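Local structure of fimbrin (Schizosaccharomyces pombe, 1RT8) at residues H304-N309 against T380-L385; E350-A355 against D373-S378; L310-I315 against D341-F346. The protein binds and crosslinks actin filaments, acts with actin structures that set cell polarity, and has roles in cytokinesis, mating and spore formation. All coordinates share one frame; numbering follows the deposited sequence.

Contact 1: H304-N309 against T380-L385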
ATOM      1  N   HIS A 304       0.056  -2.708 -11.521  1.00 25.90           N
ATOM      2  CA  HIS A 304       0.063  -1.245 -11.417  1.00 28.28           C
ATOM      3  C   HIS A 304      -0.902  -0.644 -12.428  1.00 29.27           C
ATOM      4  O   HIS A 304      -1.127   0.567 -12.459  1.00 30.51           O
ATOM      5  CB  HIS A 304       1.486  -0.708 -11.623  1.00 30.02           C
ATOM      6  CG  HIS A 304       2.423  -1.066 -10.504  1.00 31.04           C
ATOM      7  ND1 HIS A 304       2.362  -0.461  -9.268  1.00 32.50           N
ATOM      8  CD2 HIS A 304       3.383  -2.020 -10.407  1.00 32.18           C
ATOM      9  CE1 HIS A 304       3.236  -1.027  -8.455  1.00 31.18           C
ATOM     10  NE2 HIS A 304       3.868  -1.976  -9.120  1.00 33.80           N
ATOM     11  N   ASP A 305      -1.494  -1.524 -13.231  1.00 28.05           N
ATOM     12  CA  ASP A 305      -2.461  -1.141 -14.264  1.00 26.93           C
ATOM     13  C   ASP A 305      -3.391  -2.340 -14.496  1.00 25.80           C
ATOM     14  O   ASP A 305      -3.151  -3.171 -15.379  1.00 24.31           O
ATOM     15  CB  ASP A 305      -1.724  -0.774 -15.562  1.00 27.52           C
ATOM     16  CG  ASP A 305      -2.634  -0.116 -16.582  1.00 30.76           C
ATOM     17  OD1 ASP A 305      -3.854  -0.104 -16.352  1.00 32.77           O
ATOM     18  OD2 ASP A 305      -2.132   0.384 -17.610  1.00 34.39           O
ATOM     19  N   PHE A 306      -4.443  -2.412 -13.683  1.00 24.57           N
ATOM     20  CA  PHE A 306      -5.429  -3.490 -13.708  1.00 25.74           C
ATOM     21  C   PHE A 306      -6.008  -3.826 -15.085  1.00 26.21           C
ATOM     22  O   PHE A 306      -6.171  -4.997 -15.428  1.00 25.81           O
ATOM     23  CB  PHE A 306      -6.579  -3.143 -12.750  1.00 22.75           C
ATOM     24  CG  PHE A 306      -7.655  -4.206 -12.648  1.00 23.49           C
ATOM     25  CD1 PHE A 306      -7.554  -5.233 -11.714  1.00 24.78           C
ATOM     26  CD2 PHE A 306      -8.798  -4.151 -13.455  1.00 21.19           C
ATOM     27  CE1 PHE A 306      -8.576  -6.184 -11.582  1.00 21.54           C
ATOM     28  CE2 PHE A 306      -9.816  -5.091 -13.331  1.00 21.83           C
ATOM     29  CZ  PHE A 306      -9.705  -6.109 -12.390  1.00 22.12           C
ATOM     30  N   PHE A 307      -6.328  -2.806 -15.868  1.00 25.57           N
ATOM     31  CA  PHE A 307      -6.928  -3.039 -17.171  1.00 25.68           C
ATOM     32  C   PHE A 307      -5.988  -3.438 -18.298  1.00 27.36           C
ATOM     33  O   PHE A 307      -6.412  -3.551 -19.449  1.00 28.52           O
ATOM     34  CB  PHE A 307      -7.774  -1.829 -17.566  1.00 25.39           C
ATOM     35  CG  PHE A 307      -8.946  -1.602 -16.655  1.00 26.33           C
ATOM     36  CD1 PHE A 307      -8.956  -0.543 -15.762  1.00 24.71           C
ATOM     37  CD2 PHE A 307     -10.013  -2.500 -16.645  1.00 23.99           C
ATOM     38  CE1 PHE A 307     -10.012  -0.380 -14.870  1.00 28.04           C
ATOM     39  CE2 PHE A 307     -11.063  -2.343 -15.760  1.00 24.65           C
ATOM     40  CZ  PHE A 307     -11.062  -1.285 -14.870  1.00 25.54           C
ATOM     41  N   ASN A 308      -4.717  -3.657 -17.976  1.00 27.10           N
ATOM     42  CA  ASN A 308      -3.753  -4.098 -18.974  1.00 26.80           C
ATOM     43  C   ASN A 308      -2.890  -5.246 -18.458  1.00 25.31           C
ATOM     44  O   ASN A 308      -2.495  -6.119 -19.229  1.00 25.81           O
ATOM     45  CB  ASN A 308      -2.846  -2.948 -19.433  1.00 26.05           C
ATOM     46  CG  ASN A 308      -3.541  -2.009 -20.411  1.00 31.21           C
ATOM     47  OD1 ASN A 308      -3.923  -2.412 -21.519  1.00 30.61           O
ATOM     48  ND2 ASN A 308      -3.719  -0.750 -20.003  1.00 27.28           N
ATOM     49  N   ASN A 309      -2.626  -5.263 -17.159  1.00 22.82           N
ATOM     50  CA  ASN A 309      -1.780  -6.301 -16.576  1.00 22.52           C
ATOM     51  C   ASN A 309      -2.360  -7.721 -16.511  1.00 21.41           C
ATOM     52  O   ASN A 309      -1.630  -8.660 -16.189  1.00 22.33           O
ATOM     53  CB  ASN A 309      -1.335  -5.893 -15.165  1.00 23.32           C
ATOM     54  CG  ASN A 309      -0.560  -4.580 -15.138  1.00 26.92           C
ATOM     55  OD1 ASN A 309      -0.078  -4.090 -16.168  1.00 30.01           O
ATOM     56  ND2 ASN A 309      -0.421  -4.012 -13.946  1.00 20.65           N
ATOM     57  N   THR A 380     -15.554  -4.062 -18.077  1.00 23.63           N
ATOM     58  CA  THR A 380     -16.648  -4.705 -17.377  1.00 24.23           C
ATOM     59  C   THR A 380     -16.462  -6.200 -17.182  1.00 23.96           C
ATOM     60  O   THR A 380     -16.778  -6.730 -16.117  1.00 22.24           O
ATOM     61  CB  THR A 380     -17.982  -4.441 -18.113  1.00 25.92           C
ATOM     62  OG1 THR A 380     -18.295  -3.045 -18.032  1.00 28.72           O
ATOM     63  CG2 THR A 380     -19.117  -5.240 -17.500  1.00 23.93           C
ATOM     64  N   LEU A 381     -15.954  -6.889 -18.198  1.00 24.15           N
ATOM     65  CA  LEU A 381     -15.779  -8.328 -18.067  1.00 24.45           C
ATOM     66  C   LEU A 381     -14.524  -8.721 -17.275  1.00 23.76           C
ATOM     67  O   LEU A 381     -14.494  -9.786 -16.653  1.00 23.42           O
ATOM     68  CB  LEU A 381     -15.801  -8.984 -19.454  1.00 24.34           C
ATOM     69  CG  LEU A 381     -17.084  -8.662 -20.248  1.00 25.07           C
ATOM     70  CD1 LEU A 381     -17.069  -9.385 -21.594  1.00 23.21           C
ATOM     71  CD2 LEU A 381     -18.318  -9.057 -19.446  1.00 23.01           C
ATOM     72  N   THR A 382     -13.496  -7.871 -17.275  1.00 23.14           N
ATOM     73  CA  THR A 382     -12.290  -8.181 -16.508  1.00 22.57           C
ATOM     74  C   THR A 382     -12.628  -8.007 -15.022  1.00 22.65           C
ATOM     75  O   THR A 382     -12.222  -8.818 -14.187  1.00 19.06           O
ATOM     76  CB  THR A 382     -11.106  -7.266 -16.879  1.00 23.32           C
ATOM     77  OG1 THR A 382     -10.740  -7.485 -18.247  1.00 23.84           O
ATOM     78  CG2 THR A 382      -9.893  -7.572 -16.002  1.00 22.71           C
ATOM     79  N   LEU A 383     -13.383  -6.958 -14.703  1.00 19.10           N
ATOM     80  CA  LEU A 383     -13.795  -6.716 -13.321  1.00 20.45           C
ATOM     81  C   LEU A 383     -14.741  -7.824 -12.860  1.00 19.89           C
ATOM     82  O   LEU A 383     -14.681  -8.266 -11.719  1.00 20.05           O
ATOM     83  CB  LEU A 383     -14.511  -5.373 -13.205  1.00 19.31           C
ATOM     84  CG  LEU A 383     -13.698  -4.083 -13.276  1.00 19.85           C
ATOM     85  CD1 LEU A 383     -14.658  -2.923 -13.479  1.00 22.44           C
ATOM     86  CD2 LEU A 383     -12.900  -3.890 -11.980  1.00 19.73           C
ATOM     87  N   ALA A 384     -15.622  -8.261 -13.754  1.00 20.45           N
ATOM     88  CA  ALA A 384     -16.579  -9.304 -13.420  1.00 21.63           C
ATOM     89  C   ALA A 384     -15.878 -10.628 -13.089  1.00 22.37           C
ATOM     90  O   ALA A 384     -16.257 -11.321 -12.139  1.00 22.71           O
ATOM     91  CB  ALA A 384     -17.569  -9.501 -14.575  1.00 21.23           C
ATOM     92  N   LEU A 385     -14.860 -10.982 -13.867  1.00 20.09           N
ATOM     93  CA  LEU A 385     -14.140 -12.229 -13.616  1.00 22.19           C
ATOM     94  C   LEU A 385     -13.363 -12.159 -12.299  1.00 22.64           C
ATOM     95  O   LEU A 385     -13.413 -13.089 -11.504  1.00 21.46           O
ATOM     96  CB  LEU A 385     -13.182 -12.549 -14.767  1.00 22.56           C
ATOM     97  CG  LEU A 385     -12.178 -13.689 -14.532  1.00 25.59           C
ATOM     98  CD1 LEU A 385     -12.924 -14.984 -14.224  1.00 23.09           C
ATOM     99  CD2 LEU A 385     -11.310 -13.868 -15.786  1.00 22.46           C
TER

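Contact 2: E350-A355 against D373-S378. With SO4 (sulfate ion), chain D.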
ATOM      1  N   GLU A 350      -5.224 -18.118 -25.284  1.00 22.99           N
ATOM      2  CA  GLU A 350      -5.223 -19.482 -24.778  1.00 25.06           C
ATOM      3  C   GLU A 350      -5.116 -19.409 -23.254  1.00 24.37           C
ATOM      4  O   GLU A 350      -5.863 -20.077 -22.538  1.00 23.94           O
ATOM      5  CB  GLU A 350      -4.050 -20.275 -25.366  1.00 26.10           C
ATOM      6  CG  GLU A 350      -4.206 -20.518 -26.866  1.00 30.60           C
ATOM      7  CD  GLU A 350      -3.039 -21.262 -27.484  1.00 33.30           C
ATOM      8  OE1 GLU A 350      -1.973 -21.352 -26.834  1.00 33.29           O
ATOM      9  OE2 GLU A 350      -3.190 -21.740 -28.636  1.00 33.57           O
ATOM     10  N   ASN A 351      -4.196 -18.581 -22.765  1.00 22.82           N
ATOM     11  CA  ASN A 351      -4.012 -18.418 -21.329  1.00 23.50           C
ATOM     12  C   ASN A 351      -5.296 -17.928 -20.673  1.00 22.93           C
ATOM     13  O   ASN A 351      -5.681 -18.414 -19.619  1.00 20.72           O
ATOM     14  CB  ASN A 351      -2.881 -17.424 -21.031  1.00 25.52           C
ATOM     15  CG  ASN A 351      -1.503 -18.047 -21.171  1.00 27.15           C
ATOM     16  OD1 ASN A 351      -1.372 -19.251 -21.419  1.00 25.08           O
ATOM     17  ND2 ASN A 351      -0.464 -17.230 -20.997  1.00 26.83           N
ATOM     18  N   CYS A 352      -5.965 -16.967 -21.303  1.00 22.86           N
ATOM     19  CA  CYS A 352      -7.193 -16.440 -20.731  1.00 23.53           C
ATOM     20  C   CYS A 352      -8.367 -17.413 -20.848  1.00 23.35           C
ATOM     21  O   CYS A 352      -9.218 -17.463 -19.962  1.00 21.37           O
ATOM     22  CB  CYS A 352      -7.532 -15.087 -21.364  1.00 23.00           C
ATOM     23  SG  CYS A 352      -6.378 -13.767 -20.872  1.00 25.25           S
ATOM     24  N   ASN A 353      -8.420 -18.188 -21.932  1.00 25.22           N
ATOM     25  CA  ASN A 353      -9.501 -19.172 -22.087  1.00 26.37           C
ATOM     26  C   ASN A 353      -9.382 -20.199 -20.961  1.00 26.46           C
ATOM     27  O   ASN A 353     -10.379 -20.662 -20.411  1.00 27.61           O
ATOM     28  CB  ASN A 353      -9.408 -19.899 -23.435  1.00 27.26           C
ATOM     29  CG  ASN A 353      -9.838 -19.029 -24.607  1.00 27.06           C
ATOM     30  OD1 ASN A 353     -10.530 -18.029 -24.435  1.00 25.38           O
ATOM     31  ND2 ASN A 353      -9.444 -19.426 -25.805  1.00 26.60           N
ATOM     32  N   TYR A 354      -8.145 -20.541 -20.623  1.00 28.12           N
ATOM     33  CA  TYR A 354      -7.863 -21.501 -19.564  1.00 28.62           C
ATOM     34  C   TYR A 354      -8.277 -20.907 -18.213  1.00 30.16           C
ATOM     35  O   TYR A 354      -8.909 -21.575 -17.396  1.00 30.18           O
ATOM     36  CB  TYR A 354      -6.367 -21.845 -19.592  1.00 29.28           C
ATOM     37  CG  TYR A 354      -5.916 -22.927 -18.629  1.00 30.39           C
ATOM     38  CD1 TYR A 354      -6.769 -23.967 -18.247  1.00 32.08           C
ATOM     39  CD2 TYR A 354      -4.620 -22.925 -18.122  1.00 31.37           C
ATOM     40  CE1 TYR A 354      -6.332 -24.981 -17.371  1.00 31.90           C
ATOM     41  CE2 TYR A 354      -4.178 -23.922 -17.258  1.00 32.69           C
ATOM     42  CZ  TYR A 354      -5.038 -24.946 -16.884  1.00 32.78           C
ATOM     43  OH  TYR A 354      -4.593 -25.916 -16.005  1.00 32.55           O
ATOM     44  N   ALA A 355      -7.938 -19.641 -17.993  1.00 28.43           N
ATOM     45  CA  ALA A 355      -8.287 -18.974 -16.749  1.00 28.55           C
ATOM     46  C   ALA A 355      -9.803 -18.956 -16.546  1.00 29.77           C
ATOM     47  O   ALA A 355     -10.290 -19.179 -15.440  1.00 29.02           O
ATOM     48  CB  ALA A 355      -7.742 -17.552 -16.750  1.00 26.00           C
ATOM     49  N   ASP A 373     -12.098 -11.692 -24.207  1.00 23.30           N
ATOM     50  CA  ASP A 373     -12.562 -10.464 -23.559  1.00 24.55           C
ATOM     51  C   ASP A 373     -11.535  -9.954 -22.556  1.00 22.65           C
ATOM     52  O   ASP A 373     -11.334  -8.748 -22.406  1.00 23.38           O
ATOM     53  CB  ASP A 373     -13.883 -10.685 -22.822  1.00 25.27           C
ATOM     54  CG  ASP A 373     -15.027 -10.960 -23.758  1.00 27.42           C
ATOM     55  OD1 ASP A 373     -15.251 -10.138 -24.667  1.00 29.33           O
ATOM     56  OD2 ASP A 373     -15.700 -11.997 -23.585  1.00 26.09           O
ATOM     57  N   ILE A 374     -10.889 -10.878 -21.862  1.00 23.43           N
ATOM     58  CA  ILE A 374      -9.895 -10.495 -20.882  1.00 21.95           C
ATOM     59  C   ILE A 374      -8.651 -10.043 -21.621  1.00 22.05           C
ATOM     60  O   ILE A 374      -8.024  -9.044 -21.252  1.00 21.07           O
ATOM     61  CB  ILE A 374      -9.535 -11.668 -19.948  1.00 23.23           C
ATOM     62  CG1 ILE A 374     -10.808 -12.286 -19.349  1.00 23.87           C
ATOM     63  CG2 ILE A 374      -8.614 -11.171 -18.842  1.00 21.34           C
ATOM     64  CD1 ILE A 374     -11.731 -11.295 -18.631  1.00 23.12           C
ATOM     65  N   THR A 375      -8.307 -10.766 -22.682  1.00 19.57           N
ATOM     66  CA  THR A 375      -7.123 -10.433 -23.469  1.00 21.63           C
ATOM     67  C   THR A 375      -7.259  -9.048 -24.096  1.00 21.33           C
ATOM     68  O   THR A 375      -6.278  -8.324 -24.229  1.00 19.47           O
ATOM     69  CB  THR A 375      -6.878 -11.433 -24.639  1.00 18.60           C
ATOM     70  OG1 THR A 375      -6.787 -12.778 -24.141  1.00 21.27           O
ATOM     71  CG2 THR A 375      -5.578 -11.070 -25.362  1.00 19.79           C
ATOM     72  N   ASP A 376      -8.472  -8.691 -24.496  1.00 23.26           N
ATOM     73  CA  ASP A 376      -8.676  -7.399 -25.119  1.00 27.33           C
ATOM     74  C   ASP A 376      -8.902  -6.270 -24.119  1.00 27.00           C
ATOM     75  O   ASP A 376      -9.155  -5.133 -24.507  1.00 27.81           O
ATOM     76  CB  ASP A 376      -9.823  -7.492 -26.125  1.00 30.84           C
ATOM     77  CG  ASP A 376      -9.496  -8.435 -27.281  1.00 33.71           C
ATOM     78  OD1 ASP A 376      -8.294  -8.673 -27.548  1.00 37.83           O
ATOM     79  OD2 ASP A 376     -10.429  -8.931 -27.929  1.00 35.93           O
ATOM     80  N   GLY A 377      -8.791  -6.591 -22.833  1.00 27.03           N
ATOM     81  CA  GLY A 377      -8.966  -5.588 -21.793  1.00 26.86           C
ATOM     82  C   GLY A 377     -10.379  -5.097 -21.499  1.00 27.51           C
ATOM     83  O   GLY A 377     -10.555  -3.946 -21.086  1.00 30.51           O
ATOM     84  N   SER A 378     -11.386  -5.936 -21.704  1.00 24.16           N
ATOM     85  CA  SER A 378     -12.758  -5.538 -21.413  1.00 24.34           C
ATOM     86  C   SER A 378     -12.808  -5.055 -19.974  1.00 24.77           C
ATOM     87  O   SER A 378     -12.451  -5.785 -19.054  1.00 26.34           O
ATOM     88  CB  SER A 378     -13.722  -6.719 -21.583  1.00 22.77           C
ATOM     89  OG  SER A 378     -15.021  -6.411 -21.083  1.00 22.48           O
TER
HETATM   90  S   SO4 D9003     -12.538 -17.465 -27.085  1.00 84.09           S
HETATM   91  O1  SO4 D9003     -11.936 -16.302 -26.121  1.00 81.45           O
HETATM   92  O2  SO4 D9003     -13.480 -16.784 -27.953  1.00 83.72           O
HETATM   93  O3  SO4 D9003     -11.572 -18.050 -27.746  1.00 82.75           O
HETATM   94  O4  SO4 D9003     -13.267 -18.300 -26.158  1.00 82.60           O

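Contact 3: L310-I315 against D341-F346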
ATOM      1  N   LEU A 310      -3.648  -7.895 -16.802  1.00 21.19           N
ATOM      2  CA  LEU A 310      -4.260  -9.229 -16.750  1.00 20.76           C
ATOM      3  C   LEU A 310      -4.533  -9.792 -18.142  1.00 22.71           C
ATOM      4  O   LEU A 310      -5.062 -10.904 -18.274  1.00 20.84           O
ATOM      5  CB  LEU A 310      -5.596  -9.196 -15.996  1.00 19.72           C
ATOM      6  CG  LEU A 310      -5.628  -8.527 -14.619  1.00 24.00           C
ATOM      7  CD1 LEU A 310      -6.965  -8.798 -13.932  1.00 22.52           C
ATOM      8  CD2 LEU A 310      -4.509  -9.069 -13.790  1.00 24.98           C
ATOM      9  N   ARG A 311      -4.185  -9.024 -19.172  1.00 20.86           N
ATOM     10  CA  ARG A 311      -4.441  -9.449 -20.544  1.00 22.19           C
ATOM     11  C   ARG A 311      -3.764 -10.732 -21.036  1.00 22.54           C
ATOM     12  O   ARG A 311      -4.327 -11.430 -21.869  1.00 23.78           O
ATOM     13  CB  ARG A 311      -4.129  -8.306 -21.508  1.00 22.67           C
ATOM     14  CG  ARG A 311      -5.021  -7.084 -21.323  1.00 25.72           C
ATOM     15  CD  ARG A 311      -4.805  -6.105 -22.466  1.00 29.89           C
ATOM     16  NE  ARG A 311      -5.539  -4.859 -22.275  1.00 38.20           N
ATOM     17  CZ  ARG A 311      -5.676  -3.928 -23.216  1.00 42.67           C
ATOM     18  NH1 ARG A 311      -5.123  -4.113 -24.409  1.00 42.39           N
ATOM     19  NH2 ARG A 311      -6.372  -2.821 -22.970  1.00 43.93           N
ATOM     20  N   ASP A 312      -2.567 -11.054 -20.553  1.00 22.56           N
ATOM     21  CA  ASP A 312      -1.934 -12.281 -21.014  1.00 23.85           C
ATOM     22  C   ASP A 312      -2.292 -13.477 -20.131  1.00 22.91           C
ATOM     23  O   ASP A 312      -1.732 -14.557 -20.288  1.00 21.60           O
ATOM     24  CB  ASP A 312      -0.408 -12.123 -21.114  1.00 24.13           C
ATOM     25  CG  ASP A 312       0.258 -11.979 -19.760  1.00 25.00           C
ATOM     26  OD1 ASP A 312      -0.313 -12.437 -18.746  1.00 28.68           O
ATOM     27  OD2 ASP A 312       1.364 -11.420 -19.713  1.00 26.10           O
ATOM     28  N   GLY A 313      -3.214 -13.259 -19.194  1.00 22.15           N
ATOM     29  CA  GLY A 313      -3.696 -14.316 -18.322  1.00 21.79           C
ATOM     30  C   GLY A 313      -2.797 -14.894 -17.247  1.00 23.79           C
ATOM     31  O   GLY A 313      -3.255 -15.702 -16.435  1.00 24.95           O
ATOM     32  N   LEU A 314      -1.535 -14.487 -17.221  1.00 22.59           N
ATOM     33  CA  LEU A 314      -0.590 -15.016 -16.247  1.00 23.30           C
ATOM     34  C   LEU A 314      -0.903 -14.651 -14.803  1.00 24.36           C
ATOM     35  O   LEU A 314      -0.778 -15.485 -13.906  1.00 26.27           O
ATOM     36  CB  LEU A 314       0.824 -14.566 -16.616  1.00 22.00           C
ATOM     37  CG  LEU A 314       1.333 -15.160 -17.936  1.00 22.50           C
ATOM     38  CD1 LEU A 314       2.775 -14.706 -18.189  1.00 22.64           C
ATOM     39  CD2 LEU A 314       1.270 -16.677 -17.858  1.00 23.50           C
ATOM     40  N   ILE A 315      -1.302 -13.405 -14.580  1.00 24.30           N
ATOM     41  CA  ILE A 315      -1.651 -12.934 -13.245  1.00 25.42           C
ATOM     42  C   ILE A 315      -2.843 -13.712 -12.707  1.00 26.10           C
ATOM     43  O   ILE A 315      -2.821 -14.179 -11.571  1.00 26.42           O
ATOM     44  CB  ILE A 315      -1.999 -11.425 -13.261  1.00 26.69           C
ATOM     45  CG1 ILE A 315      -0.752 -10.610 -13.611  1.00 25.94           C
ATOM     46  CG2 ILE A 315      -2.596 -10.999 -11.914  1.00 28.72           C
ATOM     47  CD1 ILE A 315       0.394 -10.758 -12.649  1.00 25.21           C
ATOM     48  N   ASP A 341       8.790  -8.321 -25.176  1.00 44.50           N
ATOM     49  CA  ASP A 341       7.681  -7.966 -26.053  1.00 43.37           C
ATOM     50  C   ASP A 341       6.378  -8.533 -25.504  1.00 41.09           C
ATOM     51  O   ASP A 341       6.382  -9.425 -24.654  1.00 38.48           O
ATOM     52  CB  ASP A 341       7.897  -8.515 -27.464  1.00 45.53           C
ATOM     53  CG  ASP A 341       9.266  -8.195 -28.011  1.00 48.35           C
ATOM     54  OD1 ASP A 341       9.798  -7.109 -27.683  1.00 49.97           O
ATOM     55  OD2 ASP A 341       9.801  -9.027 -28.776  1.00 47.98           O
ATOM     56  N   GLU A 342       5.262  -8.009 -25.994  1.00 40.49           N
ATOM     57  CA  GLU A 342       3.961  -8.493 -25.559  1.00 40.27           C
ATOM     58  C   GLU A 342       3.765  -9.903 -26.088  1.00 37.40           C
ATOM     59  O   GLU A 342       4.185 -10.221 -27.205  1.00 35.15           O
ATOM     60  CB  GLU A 342       2.837  -7.611 -26.098  1.00 44.25           C
ATOM     61  CG  GLU A 342       2.753  -6.230 -25.489  1.00 49.03           C
ATOM     62  CD  GLU A 342       1.473  -5.518 -25.887  1.00 53.77           C
ATOM     63  OE1 GLU A 342       1.212  -5.399 -27.107  1.00 55.24           O
ATOM     64  OE2 GLU A 342       0.727  -5.083 -24.981  1.00 55.05           O
ATOM     65  N   MET A 343       3.130 -10.744 -25.281  1.00 35.34           N
ATOM     66  CA  MET A 343       2.851 -12.123 -25.669  1.00 32.49           C
ATOM     67  C   MET A 343       2.038 -12.092 -26.958  1.00 30.95           C
ATOM     68  O   MET A 343       1.258 -11.168 -27.175  1.00 31.39           O
ATOM     69  CB  MET A 343       2.041 -12.813 -24.564  1.00 30.79           C
ATOM     70  CG  MET A 343       1.713 -14.275 -24.820  1.00 28.95           C
ATOM     71  SD  MET A 343       0.773 -14.976 -23.450  1.00 27.12           S
ATOM     72  CE  MET A 343       1.971 -14.786 -22.080  1.00 22.67           C
ATOM     73  N   MET A 344       2.225 -13.081 -27.826  1.00 29.79           N
ATOM     74  CA  MET A 344       1.452 -13.129 -29.057  1.00 28.72           C
ATOM     75  C   MET A 344      -0.012 -13.242 -28.657  1.00 28.17           C
ATOM     76  O   MET A 344      -0.343 -13.915 -27.679  1.00 26.46           O
ATOM     77  CB  MET A 344       1.851 -14.332 -29.896  1.00 29.64           C
ATOM     78  CG  MET A 344       3.294 -14.298 -30.349  1.00 34.42           C
ATOM     79  SD  MET A 344       3.639 -15.692 -31.416  1.00 36.94           S
ATOM     80  CE  MET A 344       3.709 -14.861 -33.008  1.00 35.62           C
ATOM     81  N   ARG A 345      -0.895 -12.612 -29.420  1.00 26.66           N
ATOM     82  CA  ARG A 345      -2.301 -12.644 -29.066  1.00 27.55           C
ATOM     83  C   ARG A 345      -2.916 -14.019 -28.875  1.00 27.11           C
ATOM     84  O   ARG A 345      -3.560 -14.254 -27.851  1.00 25.98           O
ATOM     85  CB  ARG A 345      -3.146 -11.865 -30.071  1.00 28.93           C
ATOM     86  CG  ARG A 345      -4.605 -11.789 -29.644  1.00 32.50           C
ATOM     87  CD  ARG A 345      -5.272 -10.517 -30.125  1.00 33.80           C
ATOM     88  NE  ARG A 345      -6.629 -10.395 -29.601  1.00 36.19           N
ATOM     89  CZ  ARG A 345      -7.622 -11.221 -29.904  1.00 35.85           C
ATOM     90  NH1 ARG A 345      -7.408 -12.235 -30.733  1.00 34.76           N
ATOM     91  NH2 ARG A 345      -8.827 -11.027 -29.386  1.00 33.39           N
ATOM     92  N   PHE A 346      -2.736 -14.922 -29.836  1.00 23.88           N
ATOM     93  CA  PHE A 346      -3.335 -16.244 -29.697  1.00 25.04           C
ATOM     94  C   PHE A 346      -2.840 -16.944 -28.433  1.00 23.47           C
ATOM     95  O   PHE A 346      -3.565 -17.736 -27.837  1.00 26.46           O
ATOM     96  CB  PHE A 346      -3.085 -17.101 -30.954  1.00 22.57           C
ATOM     97  CG  PHE A 346      -1.704 -17.693 -31.049  1.00 20.64           C
ATOM     98  CD1 PHE A 346      -1.466 -19.004 -30.638  1.00 22.87           C
ATOM     99  CD2 PHE A 346      -0.654 -16.967 -31.598  1.00 20.07           C
ATOM    100  CE1 PHE A 346      -0.199 -19.582 -30.780  1.00 20.44           C
ATOM    101  CE2 PHE A 346       0.616 -17.536 -31.745  1.00 20.81           C
ATOM    102  CZ  PHE A 346       0.841 -18.849 -31.335  1.00 22.45           C
TER

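Contact 1: H304-N309 against T380-L385
The Phe306 ring meets Thr382 and Leu383 obliquely. Its CE2 atom lies 3.6 Å from Thr382 CG2 and 3.6 Å from Leu383 CD2. Phe307 touches Leu383 with the edge of its ring, near the ring plane, where CE2 comes within 4.0 Å of Leu383 CG. The two phenylalanines also pack on each other. Phe306 CD2 sits 3.7 Å above the centre of one Phe307 face, and Phe307 CD2 lies at the edge of the Phe306 ring. Phe306 extends toward the helix because its CG is anti to the backbone N (chi1 -178°). Thr382 comes from the opposite direction and presents its methyl. Its OG1 is instead bonded to the carbonyl of Ser378, one turn earlier. Phe290 of helix 282-296 also touches Phe306 and Leu383, and Arg379 makes a cation-pi contact with Phe307. Nearby, Asn308 ND2 donates to Asp305 OD2 at 3.1 Å, from above the carboxylate plane. The contact joins the weakly bonded helical turn at 306-309 to the long helix 379-397 within the third calponin-homology domain. Its chemistry is apolar, so cohesion rests on ring and methyl packing, with Phe306, Thr382 and Leu383 buried and the threonine hydroxyl satisfied at the N-cap of its helix.

Contact 2: E350-A355 against D373-S378
A cysteine sulfur faces a threonine hydroxyl across this buried contact. Cys352 SG lies 3.4 Å from Thr375 OG1. Thr375 OG1 also has a weak hydrogen bond to the carbonyl of Gly371, in its own helix. Cys352 CB lies 3.7 Å from the same OG1, and the hydroxyl thus lies beside CB as well as SG. The sulfur also packs on Ile374, with SG 3.9 Å from the branch point CB and 4.0 Å from the CG2 methyl. Ile374 CG1 is turned anti to the carbonyl carbon (chi1 -52°), and CD1 points off to Thr382 and Leu385 of helix 379-397.

The contact places the short helix 371-375 against helix 345-361, both in the third calponin-homology domain. The short helix stops in a Schellman motif. Gly377 has positive phi there, and the N atoms of Gly377 and Ser378 bond back to Ile374 O and Asp373 O. Ser378 then caps the start of the next helix, its OG accepting from Leu381 N.

At the margin, Asn353 ND2 donates to sulfate O3 at 3.2 Å, with an N-H...O angle of 142°. Ala372 N is hydrogen-bonded to the same ion, which probably came from the crystallisation liquor.

Contact 3: L310-I315 against D341-F346
The backbones come closest at Asp312 and Met343, whose CA atoms are 6.7 Å apart, where a type I turn from Leu310 to Gly313 faces the extended loop leading into helix 345-361. Met343 carries the contact from its side. Its CG is anti to the backbone N (chi1 -178°), and the chain runs straight until it bends at chi3 (-62°). This bend brings the CE methyl to 3.7 Å from Asp312 CB, with SD 3.9 Å from the same CB. The two side chains cross at about a right angle. The methionine thus rests on the aliphatic carbon of the aspartate. The same CE methyl meets Leu314 CD1 at 4.0 Å, where the side chains approach at a slant.

Asp312 also holds the first turn of helix 314-323 from just before it. Its OD1 accepts from Leu314 N at 2.8 Å, with an N-H...O angle of 164° and the donor nearly in line with the CG-OD1 bond. This is an Asx turn. It overlaps the beta turn, in which Gly313 N is hydrogen-bonded to Leu310 O. Gly313, with positive phi, is the N-cap of helix 314-323. Met344 holds the equivalent position before helix 345-361. The contact therefore brings together the N-terminal ends of two helices of the third calponin-homology domain.

The Asp312 carbonyl accepts a bond from Asn351 ND2 of helix 345-361, and Met343 also packs on Asn351 and Ala348. Arg311 NE is hydrogen-bonded to Phe307 O.

From the N terminus, the chain passes through 304-309 and turns directly into 310-315. It then runs through helix 314-323 and a long loop to 341-346, where contact 3 closes a loop of 25 intervening residues. Helix 345-361 starts within that segment and carries 350-355, which opens contact 2; this closes at 373-378 after 17 more residues. Contact 1 closes last, at 380-385. Contacts 2 and 3 therefore lie in series, and the larger loop of contact 1 encloses both. Helix 345-361 serves both inner contacts. A salt bridge between Arg345 and Asp376 links them further, while each touches contact 1 through helix 379-397. All three contacts lie within the third calponin-homology domain.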